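Local structure of TgTwinScan_2721 - E2 domain (Toxoplasma gondii, 2F4Z) at residues Ala35-Glu40 / Asp73-Arg78; Pro109-Val114 / Thr146-Ile151; Gly86-Gly91 / Leu178-Ala183; Gly79-Pro84 / Ala153-Pro158. The protein probably acts as a ubiquitin-conjugating (E2) enzyme, carrying activated ubiquitin as a thioester and passing it on to a target. All blocks are in the same frame, centred on the assembly; numbering follows the deposited sequence.

Interaction 1. Residues Ala35-Glu40 / Asp73-Arg78; sequences ARLLKE and DIHRWR
L37 meets I74 and H75 of the corner, and W77, which opens strand 77-82 beyond it. Its CD1 methyl sits over one face of the H75 ring, 4.0 Å from the ring centroid and 19° off the normal. This CH-pi contact is shifted toward the rim of the imidazole. The same L37 CD1 comes within 3.6 Å of I74 O. The other branch, L37 CD2, packs 4.1 Å from W77 CZ2. The indole presents its edge to the helix: W77 CH2 lies 4.0 Å from E40 CB, and L37 O also sits near the ring plane. L37, E40 and W77 are all buried. L38, by contrast, is exposed and has a single partner, with its CD2 4.1 Å from I74 CG2.

The contact joins the N-terminal helix of the E2 fold to the turn between its first two strands. D73-R76 is a type I turn. D73 OD2 accepts from H75 N, which makes an Asx turn. W77 NE1 donates to I74 O at 2.8 Å, from above the carbonyl plane, and this bond steadies the indole. On the helix, R36 NE makes a salt bridge to E40 OE2 at 2.8 Å, and Y104 OH also bonds that oxygen. No hydrogen bond crosses between the segments. R36, E40, D73 and the W77 N-H find their partners within their own segment or outside both. Across this contact the helix is held by apolar packing and one CH-pi contact.

Interaction 2. Residues Pro109-Val114 / Thr146-Ile151; sequences PKMKFV and TALLSI
Strand 110-113, which carries M111, and helix 146-151, which carries A147 and I151, run roughly in the same direction, their axes 10.9 Å apart and crossing at -34°. This is alpha/beta packing in the E2 fold: an edge strand of the four-stranded antiparallel meander faces the helix that follows the loop region of the active site in this family. All five touching residues are buried.

M111 bridges most of the gap. Its chain is extended beyond CG (chi2 -166°, chi3 -178°), which carries the thioether to the helix surface. There M111 SD lies 3.8 Å from I151 CD1 and 4.0 Å from L148 CD2. The M111 and L148 side chains cross at about a right angle. The sulfur is thus set among aliphatic groups.

Within 146-151, F113 meets I151 alone, on the branch M111 does not use. The two side chains slide past each other in opposite directions. The ring also touches I122, L155 and, on the neighbouring strand, F94 and L96. I81 of strand 77-82 packs on both L148 and I151. No hydrogen bond crosses the contact. At the end of the M111 side chain, CE rests 3.6 Å from A147 CB, while I151 CG2 lies 3.6 Å from both F113 CE1 and F113 CZ.

Interaction 3. Residues Gly86-Gly91 / Leu178-Ala183; sequences GTPYEG and LFVQTA
The GTPYEG segment, part of a sequence signature of the E2 family, forms a turn in the long loop between strands 77-82 and 93-99, and P88 and Y89 set it against helix 176-190. T87-E90 is a type I turn. T87 OG1 accepts from Y89 N at 3.1 Å, an ST turn, and E90 OE1 takes G86 N in a nearly straight bond (173°). These bonds lie within the loop; none of them crosses to 178-183.

P88 carries the closest packing. Its CB lies 3.4 Å from A183 CB, tighter than a usual van der Waals contact, and 3.6 Å from V180 O. The P88 and V180 side chains cross at about a right angle, and P88 CG is 4.2 Å from V180 CG1.

Y89 reaches the same methyl from another direction. Its CG stands beside the backbone N (chi1 -48°), and the ring brings Y89 CE1 to 3.9 Å from A183 CB. The phenol oxygen is buried and is hydrogen-bonded to W118 O, just before the HPN motif typical of E2 enzymes. The ring of F179 also meets W118, their planes at about 30°. The loop and the C-terminal helix thus share W118 as a neighbour. F179 CZ ends 3.6 Å from Y89 OH.

Interaction 4. Residues Gly79-Pro84 / Ala153-Pro158; sequences GFIAGP and AMLADP
P84 is the bump of this contact, and L155 and A156 of segment 153-158 supply the hollow. The P84 ring comes down over both. P84 CD lies 3.8 Å from L155 CB, and P84 CG lies 4.0 Å from that same L155 CB. On the other flank, P84 CG is 4.1 Å from A156 CB, and P84 CB keeps the same distance from this methyl. The proline therefore rests in the shallow notch between two consecutive residues. A156 is exposed, so its methyl forms the outer lip of the notch, while the buried L155 forms the inner one. The P84 ring and the L155 side chain cross at about a right angle.

In the E2 fold this is the point where the second strand of the meander leaves the sheet and passes L155 and A156. The strand is also tied to helix 144-156 by a bond from Q152 NE2 to A82 O. M154 O accepts from H119 NE2 of the HPN motif.

L155 has a hollow of its own to fill. Its branch CD2 lies 4.0 Å from P84 CD and 4.2 Å from I81 CG2, so one methyl fills the corner between P84 and I81. No hydrogen bond crosses between the segments. G83 has no side chain, and its CA passes 4.5 Å from L155 CD2.

The four contacts run along the long axis of the fold. Interactions 1 and 3 lie on opposite sides of the chain's centre, about 32 Å apart between contact centres. Interactions 2 and 4 fill the middle, with centres about 10 Å apart. They share helix 144-156, and F113 CZ touches L155 CD1 at 3.8 Å. Strand 77-82 joins interaction 1 to interaction 4. Interaction 3 meets interaction 4 where Y89 CE2 lies 3.3 Å from L155 O. Interactions 2, 3 and 4 all border the probable active-site region: I151 touches I129 and L131, while W118 and H119 lie beside interactions 3 and 4. A glycerol about 4 Å from the F113 side chain probably comes from the crystallisation liquor.

Interaction 1. Residues Ala35-Glu40 / Asp73-Arg78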
# COMPACT_ATOMS: atom_id res chain seq x y z
N ALA A 35 -9.51 -8.32 14.38
CA ALA A 35 -9.48 -6.87 14.47
C ALA A 35 -8.99 -6.20 13.16
O ALA A 35 -9.57 -5.18 12.71
CB ALA A 35 -8.63 -6.44 15.65
N ARG A 36 -7.93 -6.75 12.55
CA ARG A 36 -7.43 -6.23 11.27
C ARG A 36 -8.48 -6.33 10.17
O ARG A 36 -8.77 -5.35 9.48
CB ARG A 36 -6.15 -6.94 10.80
CG ARG A 36 -5.70 -6.27 9.47
CD ARG A 36 -4.48 -6.87 8.91
NE ARG A 36 -4.28 -6.52 7.49
CZ ARG A 36 -3.12 -6.17 6.94
NH1 ARG A 36 -2.04 -6.01 7.68
NH2 ARG A 36 -3.02 -5.98 5.62
N LEU A 37 -9.08 -7.51 10.05
CA LEU A 37 -10.03 -7.74 8.98
C LEU A 37 -11.27 -6.85 9.11
O LEU A 37 -11.71 -6.21 8.12
CB LEU A 37 -10.36 -9.24 8.85
CG LEU A 37 -9.35 -10.15 8.14
CD1 LEU A 37 -9.80 -11.61 8.20
CD2 LEU A 37 -9.27 -9.72 6.66
N LEU A 38 -11.76 -6.69 10.35
CA LEU A 38 -12.88 -5.75 10.64
C LEU A 38 -12.57 -4.27 10.35
O LEU A 38 -13.41 -3.53 9.82
CB LEU A 38 -13.39 -5.92 12.09
CG LEU A 38 -14.25 -7.19 12.20
CD1 LEU A 38 -14.39 -7.64 13.64
CD2 LEU A 38 -15.60 -6.95 11.53
N LYS A 39 -11.36 -3.83 10.64
CA LYS A 39 -10.95 -2.48 10.36
C LYS A 39 -10.72 -2.26 8.87
O LYS A 39 -11.04 -1.17 8.39
CB LYS A 39 -9.68 -2.13 11.11
CG LYS A 39 -9.10 -0.79 10.65
CD LYS A 39 -8.58 0.06 11.75
CE LYS A 39 -8.27 1.45 11.16
NZ LYS A 39 -7.33 1.37 9.95
N GLU A 40 -10.17 -3.26 8.16
CA GLU A 40 -10.15 -3.21 6.71
C GLU A 40 -11.52 -3.00 6.12
O GLU A 40 -11.71 -2.10 5.33
CB GLU A 40 -9.48 -4.45 6.08
CG GLU A 40 -8.00 -4.41 6.26
CD GLU A 40 -7.26 -5.29 5.25
OE1 GLU A 40 -7.63 -5.18 4.09
OE2 GLU A 40 -6.37 -6.09 5.63
N ASP A 73 -19.08 -15.04 8.00
CA ASP A 73 -17.62 -15.37 8.10
C ASP A 73 -16.72 -14.19 7.65
O ASP A 73 -16.75 -13.85 6.47
CB ASP A 73 -17.35 -16.57 7.19
CG ASP A 73 -16.03 -17.20 7.43
OD1 ASP A 73 -15.85 -18.34 7.00
OD2 ASP A 73 -15.14 -16.59 8.02
N ILE A 74 -15.92 -13.59 8.54
CA ILE A 74 -15.03 -12.46 8.12
C ILE A 74 -13.84 -12.90 7.21
O ILE A 74 -13.05 -12.06 6.81
CB ILE A 74 -14.28 -11.73 9.29
CG1 ILE A 74 -14.37 -12.49 10.56
CG2 ILE A 74 -14.46 -10.14 9.28
CD1 ILE A 74 -13.42 -13.64 10.56
N HIS A 75 -13.70 -14.22 7.01
CA HIS A 75 -12.71 -14.83 6.08
C HIS A 75 -13.29 -15.13 4.71
O HIS A 75 -12.61 -15.69 3.85
CB HIS A 75 -12.11 -16.10 6.70
CG HIS A 75 -11.09 -15.81 7.75
ND1 HIS A 75 -11.42 -15.63 9.07
CD2 HIS A 75 -9.76 -15.56 7.65
CE1 HIS A 75 -10.34 -15.31 9.75
NE2 HIS A 75 -9.32 -15.27 8.92
N ARG A 76 -14.56 -14.78 4.51
CA ARG A 76 -15.17 -14.94 3.20
C ARG A 76 -15.88 -13.64 2.84
O ARG A 76 -16.79 -13.17 3.56
CB ARG A 76 -16.12 -16.15 3.21
CG ARG A 76 -16.68 -16.47 1.82
CD ARG A 76 -15.54 -16.89 0.85
NE ARG A 76 -16.05 -17.42 -0.41
CZ ARG A 76 -16.30 -18.70 -0.64
NH1 ARG A 76 -16.77 -19.05 -1.83
NH2 ARG A 76 -16.08 -19.63 0.29
N TRP A 77 -15.41 -12.98 1.80
CA TRP A 77 -15.97 -11.68 1.42
C TRP A 77 -16.40 -11.70 -0.03
O TRP A 77 -15.97 -12.54 -0.85
CB TRP A 77 -14.93 -10.54 1.52
CG TRP A 77 -14.38 -10.09 2.87
CD1 TRP A 77 -14.42 -10.76 4.07
CD2 TRP A 77 -13.63 -8.89 3.10
NE1 TRP A 77 -13.75 -10.04 5.04
CE2 TRP A 77 -13.26 -8.89 4.48
CE3 TRP A 77 -13.24 -7.81 2.29
CZ2 TRP A 77 -12.49 -7.85 5.05
CZ3 TRP A 77 -12.49 -6.77 2.87
CH2 TRP A 77 -12.14 -6.80 4.24
N ARG A 78 -17.20 -10.71 -0.35
CA ARG A 78 -17.59 -10.41 -1.71
C ARG A 78 -17.03 -9.01 -1.99
O ARG A 78 -17.16 -8.13 -1.13
CB ARG A 78 -19.10 -10.36 -1.74
CG ARG A 78 -19.69 -10.61 -3.02
CD ARG A 78 -21.23 -10.47 -2.83
NE ARG A 78 -21.81 -11.57 -2.06
CZ ARG A 78 -22.05 -12.78 -2.56
NH1 ARG A 78 -21.73 -13.03 -3.85
NH2 ARG A 78 -22.61 -13.73 -1.80

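Interaction 2. Residues Pro109-Val114 / Thr146-Ile151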
# COMPACT_ATOMS: atom_id res chain seq x y z
N PRO A 109 -5.00 -12.70 0.08
CA PRO A 109 -6.32 -13.20 -0.18
C PRO A 109 -6.35 -13.83 -1.60
O PRO A 109 -5.51 -13.49 -2.48
CB PRO A 109 -7.21 -11.94 -0.09
CG PRO A 109 -6.36 -10.82 -0.40
CD PRO A 109 -4.95 -11.23 0.12
N LYS A 110 -7.27 -14.78 -1.80
CA LYS A 110 -7.55 -15.33 -3.14
C LYS A 110 -8.83 -14.68 -3.67
O LYS A 110 -9.83 -14.60 -2.95
CB LYS A 110 -7.72 -16.85 -3.10
CG LYS A 110 -6.83 -17.55 -2.05
CD LYS A 110 -7.32 -19.02 -1.85
CE LYS A 110 -8.72 -19.28 -2.61
NZ LYS A 110 -9.38 -20.68 -2.54
N MET A 111 -8.75 -14.17 -4.91
CA MET A 111 -9.83 -13.41 -5.53
C MET A 111 -10.08 -13.95 -6.90
O MET A 111 -9.14 -14.37 -7.60
CB MET A 111 -9.44 -11.94 -5.59
CG MET A 111 -9.22 -11.32 -4.20
SD MET A 111 -9.19 -9.56 -4.40
CE MET A 111 -8.88 -8.95 -2.75
N LYS A 112 -11.35 -14.01 -7.27
CA LYS A 112 -11.75 -14.33 -8.66
C LYS A 112 -13.04 -13.60 -8.99
O LYS A 112 -13.78 -13.25 -8.08
CB LYS A 112 -11.96 -15.83 -8.85
CG LYS A 112 -13.07 -16.39 -8.00
CD LYS A 112 -13.23 -17.85 -8.25
CE LYS A 112 -14.19 -18.40 -7.18
NZ LYS A 112 -14.69 -19.76 -7.49
N PHE A 113 -13.28 -13.32 -10.28
CA PHE A 113 -14.55 -12.73 -10.68
C PHE A 113 -15.67 -13.74 -10.56
O PHE A 113 -15.51 -14.93 -10.94
CB PHE A 113 -14.47 -12.15 -12.10
CG PHE A 113 -13.80 -10.78 -12.16
CD1 PHE A 113 -12.42 -10.64 -11.94
CD2 PHE A 113 -14.54 -9.64 -12.48
CE1 PHE A 113 -11.82 -9.34 -11.99
CE2 PHE A 113 -13.98 -8.40 -12.56
CZ PHE A 113 -12.59 -8.23 -12.34
N VAL A 114 -16.76 -13.31 -9.97
CA VAL A 114 -18.03 -14.07 -10.05
C VAL A 114 -18.78 -13.60 -11.31
O VAL A 114 -19.18 -14.44 -12.10
CB VAL A 114 -18.87 -13.87 -8.78
CG1 VAL A 114 -20.32 -14.40 -8.97
CG2 VAL A 114 -18.13 -14.50 -7.60
N THR A 146 -6.39 -2.16 -1.71
CA THR A 146 -5.33 -2.01 -2.71
C THR A 146 -5.39 -3.17 -3.73
O THR A 146 -5.19 -2.92 -4.87
CB THR A 146 -3.91 -1.84 -2.08
OG1 THR A 146 -3.56 -3.06 -1.41
CG2 THR A 146 -3.90 -0.76 -1.02
N ALA A 147 -5.71 -4.41 -3.33
CA ALA A 147 -5.94 -5.48 -4.32
C ALA A 147 -7.11 -5.19 -5.27
O ALA A 147 -6.91 -5.31 -6.48
CB ALA A 147 -6.04 -6.89 -3.69
N LEU A 148 -8.27 -4.81 -4.73
CA LEU A 148 -9.44 -4.38 -5.52
C LEU A 148 -9.15 -3.21 -6.44
O LEU A 148 -9.53 -3.21 -7.62
CB LEU A 148 -10.70 -4.07 -4.64
CG LEU A 148 -11.26 -5.20 -3.74
CD1 LEU A 148 -12.39 -4.70 -2.87
CD2 LEU A 148 -11.73 -6.44 -4.50
N LEU A 149 -8.47 -2.20 -5.93
CA LEU A 149 -8.07 -1.07 -6.78
C LEU A 149 -7.11 -1.52 -7.89
O LEU A 149 -7.15 -1.01 -9.04
CB LEU A 149 -7.38 0.05 -5.96
CG LEU A 149 -8.26 0.83 -4.96
CD1 LEU A 149 -7.40 1.80 -4.12
CD2 LEU A 149 -9.39 1.57 -5.69
N SER A 150 -6.23 -2.44 -7.56
CA SER A 150 -5.31 -2.91 -8.54
C SER A 150 -6.04 -3.77 -9.62
O SER A 150 -5.68 -3.74 -10.80
CB SER A 150 -4.13 -3.62 -7.84
OG SER A 150 -3.44 -4.46 -8.74
N ILE A 151 -7.09 -4.50 -9.22
CA ILE A 151 -7.90 -5.25 -10.17
C ILE A 151 -8.67 -4.25 -11.06
O ILE A 151 -8.83 -4.40 -12.27
CB ILE A 151 -8.85 -6.19 -9.45
CG1 ILE A 151 -8.06 -7.33 -8.79
CG2 ILE A 151 -9.95 -6.72 -10.42
CD1 ILE A 151 -8.94 -8.37 -8.05

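Interaction 3. Residues Gly86-Gly91 / Leu178-Ala183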
# COMPACT_ATOMS: atom_id res chain seq x y z
N GLY A 86 -14.35 5.04 -19.68
CA GLY A 86 -13.52 4.99 -20.92
C GLY A 86 -12.95 3.63 -21.22
O GLY A 86 -11.92 3.50 -21.91
N THR A 87 -13.60 2.58 -20.73
CA THR A 87 -13.18 1.21 -21.05
C THR A 87 -14.44 0.50 -21.54
O THR A 87 -15.52 1.01 -21.33
CB THR A 87 -12.65 0.47 -19.77
OG1 THR A 87 -13.71 0.38 -18.83
CG2 THR A 87 -11.52 1.28 -19.11
N PRO A 88 -14.32 -0.67 -22.19
CA PRO A 88 -15.54 -1.38 -22.46
C PRO A 88 -16.34 -1.76 -21.18
O PRO A 88 -17.54 -2.10 -21.29
CB PRO A 88 -15.09 -2.63 -23.18
CG PRO A 88 -13.63 -2.57 -23.25
CD PRO A 88 -13.12 -1.34 -22.72
N TYR A 89 -15.71 -1.64 -20.01
CA TYR A 89 -16.33 -2.08 -18.74
C TYR A 89 -17.13 -0.98 -18.09
O TYR A 89 -17.78 -1.21 -17.09
CB TYR A 89 -15.24 -2.64 -17.79
CG TYR A 89 -14.39 -3.60 -18.54
CD1 TYR A 89 -14.92 -4.81 -18.98
CD2 TYR A 89 -13.08 -3.27 -18.90
CE1 TYR A 89 -14.14 -5.67 -19.73
CE2 TYR A 89 -12.31 -4.12 -19.67
CZ TYR A 89 -12.83 -5.32 -20.06
OH TYR A 89 -12.06 -6.21 -20.78
N GLU A 90 -17.06 0.22 -18.66
CA GLU A 90 -17.73 1.38 -18.08
C GLU A 90 -19.21 1.13 -17.84
O GLU A 90 -19.88 0.55 -18.69
CB GLU A 90 -17.57 2.59 -18.98
CG GLU A 90 -18.28 3.80 -18.41
CD GLU A 90 -18.14 5.04 -19.26
OE1 GLU A 90 -17.02 5.29 -19.82
OE2 GLU A 90 -19.16 5.77 -19.32
N GLY A 91 -19.71 1.54 -16.67
CA GLY A 91 -21.08 1.26 -16.29
C GLY A 91 -21.33 -0.13 -15.74
O GLY A 91 -22.42 -0.41 -15.25
N LEU A 178 -13.36 -5.95 -32.30
CA LEU A 178 -14.29 -6.99 -31.90
C LEU A 178 -14.13 -7.33 -30.39
O LEU A 178 -15.13 -7.55 -29.71
CB LEU A 178 -14.19 -8.26 -32.78
CG LEU A 178 -15.05 -9.47 -32.37
CD1 LEU A 178 -16.55 -9.12 -32.28
CD2 LEU A 178 -14.87 -10.60 -33.27
N PHE A 179 -12.88 -7.35 -29.90
CA PHE A 179 -12.60 -7.62 -28.50
C PHE A 179 -13.36 -6.59 -27.67
O PHE A 179 -14.00 -6.95 -26.71
CB PHE A 179 -11.09 -7.60 -28.14
CG PHE A 179 -10.85 -7.37 -26.68
CD1 PHE A 179 -10.92 -8.44 -25.79
CD2 PHE A 179 -10.68 -6.10 -26.19
CE1 PHE A 179 -10.79 -8.24 -24.42
CE2 PHE A 179 -10.55 -5.87 -24.82
CZ PHE A 179 -10.61 -6.94 -23.94
N VAL A 180 -13.28 -5.32 -28.08
CA VAL A 180 -13.86 -4.23 -27.33
C VAL A 180 -15.41 -4.32 -27.37
O VAL A 180 -16.09 -4.09 -26.35
CB VAL A 180 -13.38 -2.92 -27.91
CG1 VAL A 180 -14.06 -1.74 -27.30
CG2 VAL A 180 -11.84 -2.78 -27.70
N GLN A 181 -15.94 -4.64 -28.57
CA GLN A 181 -17.35 -4.88 -28.77
C GLN A 181 -17.90 -6.03 -27.90
O GLN A 181 -18.98 -5.91 -27.32
CB GLN A 181 -17.58 -5.18 -30.27
CG GLN A 181 -18.91 -4.68 -30.90
CD GLN A 181 -19.11 -5.26 -32.32
OE1 GLN A 181 -18.13 -5.38 -33.11
NE2 GLN A 181 -20.35 -5.65 -32.63
N THR A 182 -17.20 -7.15 -27.89
CA THR A 182 -17.50 -8.24 -27.01
C THR A 182 -17.47 -7.81 -25.51
O THR A 182 -18.36 -8.19 -24.77
CB THR A 182 -16.56 -9.38 -27.25
OG1 THR A 182 -16.63 -9.76 -28.64
CG2 THR A 182 -16.96 -10.63 -26.36
N ALA A 183 -16.49 -6.99 -25.12
CA ALA A 183 -16.26 -6.68 -23.72
C ALA A 183 -17.40 -5.79 -23.28
O ALA A 183 -17.98 -6.01 -22.21
CB ALA A 183 -14.89 -6.02 -23.49

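Interaction 4. Residues Gly79-Pro84 / Ala153-Pro158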
# COMPACT_ATOMS: atom_id res chain seq x y z
N GLY A 79 -16.32 -8.85 -3.12
CA GLY A 79 -15.78 -7.57 -3.55
C GLY A 79 -16.65 -7.04 -4.69
O GLY A 79 -17.26 -7.82 -5.40
N PHE A 80 -16.72 -5.71 -4.82
CA PHE A 80 -17.51 -5.03 -5.85
C PHE A 80 -16.63 -4.00 -6.43
O PHE A 80 -15.97 -3.28 -5.71
CB PHE A 80 -18.75 -4.33 -5.26
CG PHE A 80 -19.66 -5.29 -4.58
CD1 PHE A 80 -19.65 -5.42 -3.19
CD2 PHE A 80 -20.41 -6.17 -5.33
CE1 PHE A 80 -20.45 -6.36 -2.61
CE2 PHE A 80 -21.17 -7.12 -4.74
CZ PHE A 80 -21.21 -7.19 -3.38
N ILE A 81 -16.62 -3.92 -7.76
CA ILE A 81 -15.73 -3.03 -8.49
C ILE A 81 -16.53 -2.43 -9.62
O ILE A 81 -17.27 -3.15 -10.29
CB ILE A 81 -14.48 -3.85 -9.01
CG1 ILE A 81 -13.59 -4.23 -7.81
CG2 ILE A 81 -13.63 -3.09 -10.02
CD1 ILE A 81 -12.45 -5.21 -8.19
N ALA A 82 -16.39 -1.14 -9.83
CA ALA A 82 -17.04 -0.46 -10.91
C ALA A 82 -16.12 -0.53 -12.13
O ALA A 82 -14.92 -0.28 -12.03
CB ALA A 82 -17.34 1.05 -10.50
N GLY A 83 -16.67 -0.82 -13.31
CA GLY A 83 -15.89 -0.74 -14.55
C GLY A 83 -15.37 0.68 -14.66
O GLY A 83 -16.13 1.62 -14.44
N PRO A 84 -14.06 0.85 -14.95
CA PRO A 84 -13.48 2.18 -15.09
C PRO A 84 -14.09 2.93 -16.29
O PRO A 84 -14.59 2.29 -17.25
CB PRO A 84 -12.00 1.88 -15.34
CG PRO A 84 -11.79 0.52 -14.80
CD PRO A 84 -13.04 -0.20 -15.10
N ALA A 153 -7.65 -1.34 -11.89
CA ALA A 153 -6.70 -0.73 -12.80
C ALA A 153 -6.39 -1.68 -13.93
O ALA A 153 -6.17 -1.23 -15.06
CB ALA A 153 -5.43 -0.37 -12.10
N MET A 154 -6.31 -2.98 -13.62
CA MET A 154 -6.13 -4.01 -14.64
C MET A 154 -7.28 -3.99 -15.73
O MET A 154 -7.03 -4.16 -16.91
CB MET A 154 -6.03 -5.33 -13.91
CG MET A 154 -5.61 -6.54 -14.66
SD MET A 154 -6.82 -7.88 -14.73
CE MET A 154 -7.74 -7.91 -13.20
N LEU A 155 -8.52 -3.74 -15.32
CA LEU A 155 -9.63 -3.52 -16.25
C LEU A 155 -9.38 -2.32 -17.18
O LEU A 155 -9.89 -2.28 -18.30
CB LEU A 155 -10.93 -3.29 -15.47
CG LEU A 155 -11.88 -4.45 -15.15
CD1 LEU A 155 -11.22 -5.74 -14.82
CD2 LEU A 155 -12.91 -4.02 -14.07
N ALA A 156 -8.65 -1.31 -16.69
CA ALA A 156 -8.30 -0.15 -17.52
C ALA A 156 -7.04 -0.35 -18.39
O ALA A 156 -6.75 0.45 -19.26
CB ALA A 156 -8.19 1.08 -16.67
N ASP A 157 -6.31 -1.44 -18.17
CA ASP A 157 -5.11 -1.68 -18.93
C ASP A 157 -4.91 -3.15 -19.27
O ASP A 157 -4.05 -3.81 -18.72
CB ASP A 157 -3.90 -1.01 -18.27
CG ASP A 157 -3.71 0.45 -18.74
OD1 ASP A 157 -4.16 1.44 -18.06
OD2 ASP A 157 -3.15 0.62 -19.86
N PRO A 158 -5.75 -3.67 -20.20
CA PRO A 158 -5.66 -5.04 -20.69
C PRO A 158 -4.33 -5.36 -21.37
O PRO A 158 -3.81 -4.55 -22.15
CB PRO A 158 -6.80 -5.11 -21.71
CG PRO A 158 -7.73 -4.06 -21.30
CD PRO A 158 -6.87 -2.95 -20.82